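Local coordinates for protein PnpC (PDB 3N9T) that probably catalyses the iron(III)-dependent intradiol cleavage of hydroxyquinol, and carries bound phospholipid in a tunnel of N-terminal helices, at residues S79-V84 / E204-A209; W214-L219 / F249-S254. All blocks are in the same frame, centred on the assembly; numbering follows the deposited sequence.

In the fold
The two contacts illustrate how an intradiol dioxygenase joins its helical, lipid-binding part to its iron-bearing beta sheet. Contact 1 packs the end of helix 74-81 against helix 201-209, and contact 2 sets the start of strand 214-224 against the loop that leads into strand 256-262. They come in series, contact 1 closing before contact 2 opens, and helix 201-209 is followed, after a short connection, by strand 214-224. Their centres lie about 16 Å apart, yet they touch: Phe249 CE2 comes within 3.2 Å of Thr81 O. Both also meet the second subunit, and in sequence they lead from a lipid pocket to an iron ligand.

Contact 1: residues S79-V84 / E204-A209; sequences SDTLGV and EMLDAA. With HGX (1-heptadecanoyl-2-tridecanoyl-3-glycerol-phosphonyl choline), chain B.
Thr81 OG1 is hydrogen-bonded to Leu77 O and weakly to Leu78 O, and the methyl CE of Met205 packs against it at 3.4 Å. The contact sets the C-terminal end of helix 74-81 against the side of helix 201-209, beside the lipid tunnel of the N-terminal helices. With chi1 at 57°, OG1 sits between the backbone N and the carbonyl carbon, where it can turn back to the preceding helical turn. The Met205 chain runs extended, CG anti to the backbone N, until a bend at chi3 (84°) swings CE toward the threonine, and the two side chains run antiparallel alongside each other. Leu82 completes the apolar patch, laying CD2 3.8 Å from Met205 SD, and Leu206 adds CD2 at 4.3 Å from Thr81 CB. Helix 74-81 closes in a Schellman motif at Gly83, whose positive phi accompanies the bonds Val84 N to Ser79 O and Gly83 N to Asp80 O. Asn25 ND2 of the second subunit is hydrogen-bonded to the lipid. Neighbouring residues of both segments border it: Ala208 CB lies 3.7 Å from the phosphate ester oxygen O3P, and Ser79 CB touches the acyl-chain terminus, C48, at 3.8 Å.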
# COMPACT_ATOMS: atom_id res chain seq x y z
N SER A 79 -3.90 5.44 -6.34
CA SER A 79 -4.30 6.58 -5.44
C SER A 79 -5.48 7.34 -6.03
O SER A 79 -6.48 7.63 -5.32
CB SER A 79 -3.12 7.60 -5.27
OG SER A 79 -3.55 8.70 -4.45
N ASP A 80 -5.44 7.56 -7.36
CA ASP A 80 -6.53 8.35 -8.01
C ASP A 80 -7.84 7.58 -7.96
O ASP A 80 -8.84 8.15 -7.57
CB ASP A 80 -6.23 8.63 -9.48
CG ASP A 80 -5.01 9.55 -9.70
OD1 ASP A 80 -4.57 10.32 -8.82
OD2 ASP A 80 -4.53 9.56 -10.84
N THR A 81 -7.82 6.30 -8.38
CA THR A 81 -9.02 5.46 -8.48
C THR A 81 -9.59 5.03 -7.12
O THR A 81 -10.74 4.60 -7.04
CB THR A 81 -8.83 4.22 -9.40
OG1 THR A 81 -7.73 3.43 -8.94
CG2 THR A 81 -8.56 4.69 -10.86
N LEU A 82 -8.82 5.19 -6.06
CA LEU A 82 -9.34 4.91 -4.72
C LEU A 82 -9.70 6.20 -4.02
O LEU A 82 -10.10 6.19 -2.83
CB LEU A 82 -8.31 4.16 -3.86
CG LEU A 82 -7.91 2.77 -4.33
CD1 LEU A 82 -6.91 2.16 -3.38
CD2 LEU A 82 -9.21 1.92 -4.35
N GLY A 83 -9.59 7.32 -4.74
CA GLY A 83 -10.06 8.65 -4.24
C GLY A 83 -9.10 9.36 -3.28
O GLY A 83 -9.40 10.44 -2.72
N VAL A 84 -7.93 8.77 -3.12
CA VAL A 84 -6.95 9.33 -2.21
C VAL A 84 -6.36 10.64 -2.78
O VAL A 84 -6.20 11.59 -2.05
CB VAL A 84 -5.84 8.32 -1.89
CG1 VAL A 84 -4.76 9.00 -1.05
CG2 VAL A 84 -6.43 7.17 -1.06
N GLU A 204 -7.50 -4.27 -13.28
CA GLU A 204 -8.03 -5.50 -12.66
C GLU A 204 -8.93 -5.22 -11.51
O GLU A 204 -9.99 -5.85 -11.37
CB GLU A 204 -6.92 -6.38 -12.11
CG GLU A 204 -6.17 -7.15 -13.15
CD GLU A 204 -4.94 -7.84 -12.52
OE1 GLU A 204 -4.95 -8.13 -11.27
OE2 GLU A 204 -3.96 -8.05 -13.27
N MET A 205 -8.49 -4.30 -10.64
CA MET A 205 -9.33 -3.88 -9.54
C MET A 205 -10.67 -3.27 -10.04
O MET A 205 -11.74 -3.60 -9.51
CB MET A 205 -8.55 -2.84 -8.69
CG MET A 205 -9.41 -2.23 -7.50
SD MET A 205 -8.50 -0.82 -6.82
CE MET A 205 -9.08 0.44 -8.04
N LEU A 206 -10.62 -2.35 -11.01
CA LEU A 206 -11.85 -1.78 -11.59
C LEU A 206 -12.73 -2.88 -12.21
O LEU A 206 -13.93 -2.86 -12.05
CB LEU A 206 -11.53 -0.70 -12.66
CG LEU A 206 -10.73 0.53 -12.11
CD1 LEU A 206 -10.45 1.42 -13.21
CD2 LEU A 206 -11.51 1.27 -11.10
N ASP A 207 -12.14 -3.84 -12.90
CA ASP A 207 -12.94 -4.96 -13.40
C ASP A 207 -13.67 -5.79 -12.32
O ASP A 207 -14.89 -6.01 -12.38
CB ASP A 207 -12.11 -5.85 -14.32
CG ASP A 207 -13.00 -6.86 -15.05
OD1 ASP A 207 -13.86 -6.44 -15.85
OD2 ASP A 207 -12.90 -8.03 -14.75
N ALA A 208 -12.94 -6.17 -11.28
CA ALA A 208 -13.51 -6.84 -10.13
C ALA A 208 -14.58 -6.00 -9.46
O ALA A 208 -15.58 -6.55 -8.95
CB ALA A 208 -12.42 -7.20 -9.14
N ALA A 209 -14.43 -4.67 -9.48
CA ALA A 209 -15.42 -3.80 -8.83
C ALA A 209 -16.68 -3.54 -9.65
O ALA A 209 -17.62 -2.90 -9.18
CB ALA A 209 -14.74 -2.42 -8.49
O11 HGX B . -11.19 -11.22 -3.48
C11 HGX B . -10.03 -11.14 -3.73
C12 HGX B . -9.08 -10.83 -2.61
C13 HGX B . -8.89 -9.34 -2.49
C14 HGX B . -7.76 -9.20 -1.50
C15 HGX B . -7.47 -7.77 -1.23
C16 HGX B . -6.55 -7.70 -0.06
C17 HGX B . -5.95 -6.32 -0.01
C18 HGX B . -5.39 -6.12 1.38
C19 HGX B . -4.11 -5.32 1.34
C20 HGX B . -3.23 -5.85 2.48
C21 HGX B . -2.35 -7.02 2.05
C22 HGX B . -0.89 -6.96 2.50
C23 HGX B . -0.47 -5.65 3.19
O3 HGX B . -9.59 -11.35 -5.08
C3 HGX B . -10.52 -11.46 -6.15
C2 HGX B . -10.49 -10.26 -7.10
C1 HGX B . -11.29 -10.65 -8.31
O3P HGX B . -12.65 -10.64 -7.91
O2 HGX B . -9.19 -9.95 -7.57
C31 HGX B . -8.75 -8.57 -7.33
O31 HGX B . -8.54 -7.82 -8.25
C32 HGX B . -8.45 -7.96 -6.01
C33 HGX B . -7.87 -6.59 -6.38
C34 HGX B . -6.95 -6.17 -5.26
C35 HGX B . -7.16 -4.75 -4.81
C36 HGX B . -6.11 -4.46 -3.79
C37 HGX B . -5.93 -2.95 -3.76
C38 HGX B . -5.06 -2.69 -2.57
C39 HGX B . -4.33 -1.37 -2.73
C40 HGX B . -4.45 -0.49 -1.50
C42 HGX B . -3.34 -0.71 -0.46
C43 HGX B . -2.43 0.51 -0.25
C44 HGX B . -3.09 1.86 -0.54
C45 HGX B . -2.25 2.62 -1.57
C46 HGX B . -3.06 3.60 -2.44
C47 HGX B . -2.45 5.00 -2.37
C48 HGX B . -1.26 4.97 -3.31
O1 HGX B . -13.05 -12.26 -9.78
P1 HGX B . -13.56 -11.87 -8.39
O4 HGX B . -13.55 -12.87 -7.25
O5 HGX B . -15.04 -11.19 -8.54
C4 HGX B . -16.15 -11.96 -9.05
C5 HGX B . -16.68 -11.43 -10.39
N1 HGX B . -16.15 -12.07 -11.64
C6 HGX B . -17.22 -12.02 -12.66
C7 HGX B . -15.72 -13.48 -11.48
C8 HGX B . -15.02 -11.26 -12.14

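Contact 2: residues W214-L219 / F249-S254; sequences WRPAHL and FGVKGS. With FE (Fe (III) ion), chain D.
Pro216 and Val251 form the apolar half of this contact, in which the first part of strand 214-224, from the beta-sheet domain of the intradiol dioxygenases, meets the loop before strand 256-262. The proline ring presents its CG to Val251 CG2 at 3.6 Å, the two side chains passing at a slant. Val251 also leans on Phe236 of strand 231-237, so the loop packs against two neighbouring strands of the sheet.

The second kind of interaction centres on a charge. Arg215 NH2 makes a salt bridge with Asp246 OD2, and the same carboxylate oxygen accepts a hydrogen bond from Gly250 N; one acid thus ties strand and loop together. Held there, NH2 packs against the loop backbone, 3.8 Å from Gly250 CA. The arginine also lies close to the iron ligand Tyr194 and to a bound citrate, probably from the crystallisation liquor.

Metal binding is the third theme. Tyr160, Tyr194, His218 and His220 supply the protein ligands of the iron(III) ion, and a water stands 2.1 Å from the iron. His218 NE2 binds the iron at 2.0 Å. A second-shell bond fixes the rotation of its ring: His218 ND1 donates to Pro216 O over 2.8 Å. The N-H...O angle of 173° makes this bond nearly straight, and the carbonyl oxygen of Pro216 lies in the plane of the imidazole, at its ND1 edge.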
# COMPACT_ATOMS: atom_id res chain seq x y z
N TRP A 214 -13.88 5.43 -17.14
CA TRP A 214 -14.03 6.72 -17.86
C TRP A 214 -13.88 7.93 -16.97
O TRP A 214 -14.43 8.00 -15.86
CB TRP A 214 -15.34 6.85 -18.63
CG TRP A 214 -15.47 5.90 -19.76
CD1 TRP A 214 -15.93 4.62 -19.70
CD2 TRP A 214 -15.12 6.12 -21.13
NE1 TRP A 214 -15.89 4.03 -20.94
CE2 TRP A 214 -15.41 4.93 -21.84
CE3 TRP A 214 -14.65 7.23 -21.84
CZ2 TRP A 214 -15.23 4.82 -23.21
CZ3 TRP A 214 -14.46 7.11 -23.20
CH2 TRP A 214 -14.70 5.90 -23.87
N ARG A 215 -13.23 8.94 -17.54
CA ARG A 215 -13.43 10.31 -17.07
C ARG A 215 -14.45 11.10 -17.88
O ARG A 215 -14.43 11.03 -19.11
CB ARG A 215 -12.13 11.03 -17.08
CG ARG A 215 -11.09 10.21 -16.30
CD ARG A 215 -10.27 11.09 -15.42
NE ARG A 215 -11.08 11.93 -14.55
CZ ARG A 215 -10.68 13.11 -14.14
NH1 ARG A 215 -9.49 13.55 -14.50
NH2 ARG A 215 -11.43 13.85 -13.36
N PRO A 216 -15.32 11.85 -17.20
CA PRO A 216 -16.13 12.82 -17.97
C PRO A 216 -15.26 13.86 -18.68
O PRO A 216 -14.18 14.20 -18.20
CB PRO A 216 -16.96 13.54 -16.91
CG PRO A 216 -16.25 13.28 -15.61
CD PRO A 216 -15.44 12.05 -15.74
N ALA A 217 -15.78 14.37 -19.80
CA ALA A 217 -15.10 15.42 -20.59
C ALA A 217 -14.75 16.65 -19.75
O ALA A 217 -15.53 17.08 -18.91
CB ALA A 217 -15.97 15.80 -21.82
N HIS A 218 -13.52 17.15 -19.90
CA HIS A 218 -13.10 18.31 -19.13
C HIS A 218 -12.05 19.13 -19.79
O HIS A 218 -11.29 18.61 -20.61
CB HIS A 218 -12.57 17.92 -17.75
CG HIS A 218 -11.47 16.89 -17.78
ND1 HIS A 218 -11.71 15.54 -17.88
CD2 HIS A 218 -10.12 17.02 -17.71
CE1 HIS A 218 -10.55 14.89 -17.89
NE2 HIS A 218 -9.56 15.76 -17.79
N LEU A 219 -11.90 20.36 -19.27
CA LEU A 219 -10.81 21.23 -19.68
C LEU A 219 -10.01 21.53 -18.39
O LEU A 219 -10.62 21.86 -17.37
CB LEU A 219 -11.40 22.51 -20.32
CG LEU A 219 -10.45 23.62 -20.84
CD1 LEU A 219 -9.37 23.09 -21.86
CD2 LEU A 219 -11.29 24.74 -21.48
N PHE A 249 -12.97 10.48 -9.32
CA PHE A 249 -13.75 11.32 -8.44
C PHE A 249 -13.34 12.82 -8.48
O PHE A 249 -13.36 13.47 -7.44
CB PHE A 249 -13.66 10.77 -7.01
CG PHE A 249 -13.75 9.27 -6.91
CD1 PHE A 249 -14.98 8.65 -7.06
CD2 PHE A 249 -12.61 8.50 -6.71
CE1 PHE A 249 -15.11 7.29 -7.00
CE2 PHE A 249 -12.72 7.10 -6.67
CZ PHE A 249 -13.99 6.50 -6.75
N GLY A 250 -12.98 13.32 -9.67
CA GLY A 250 -12.59 14.72 -9.87
C GLY A 250 -13.73 15.76 -9.85
O GLY A 250 -13.50 16.95 -9.63
N VAL A 251 -14.95 15.32 -10.14
CA VAL A 251 -16.04 16.22 -10.46
C VAL A 251 -16.54 16.79 -9.15
O VAL A 251 -16.73 16.03 -8.19
CB VAL A 251 -17.26 15.47 -11.16
CG1 VAL A 251 -18.47 16.44 -11.46
CG2 VAL A 251 -16.82 14.81 -12.45
N LYS A 252 -16.74 18.10 -9.14
CA LYS A 252 -17.51 18.79 -8.11
C LYS A 252 -18.65 19.60 -8.78
O LYS A 252 -18.49 20.06 -9.89
CB LYS A 252 -16.60 19.71 -7.32
CG LYS A 252 -15.45 18.94 -6.61
CD LYS A 252 -14.43 19.92 -5.93
CE LYS A 252 -13.33 19.09 -5.25
NZ LYS A 252 -12.33 19.97 -4.56
N GLY A 253 -19.80 19.72 -8.12
CA GLY A 253 -20.95 20.48 -8.63
C GLY A 253 -20.62 21.83 -9.26
O GLY A 253 -21.03 22.06 -10.38
N SER A 254 -19.83 22.68 -8.59
CA SER A 254 -19.54 24.01 -9.08
C SER A 254 -18.58 24.07 -10.31
O SER A 254 -18.45 25.14 -10.92
CB SER A 254 -18.95 24.84 -7.95
OG SER A 254 -17.62 24.39 -7.63
FE FE D . -7.64 15.42 -18.02
O HOH W 1 -6.16 14.72 -16.66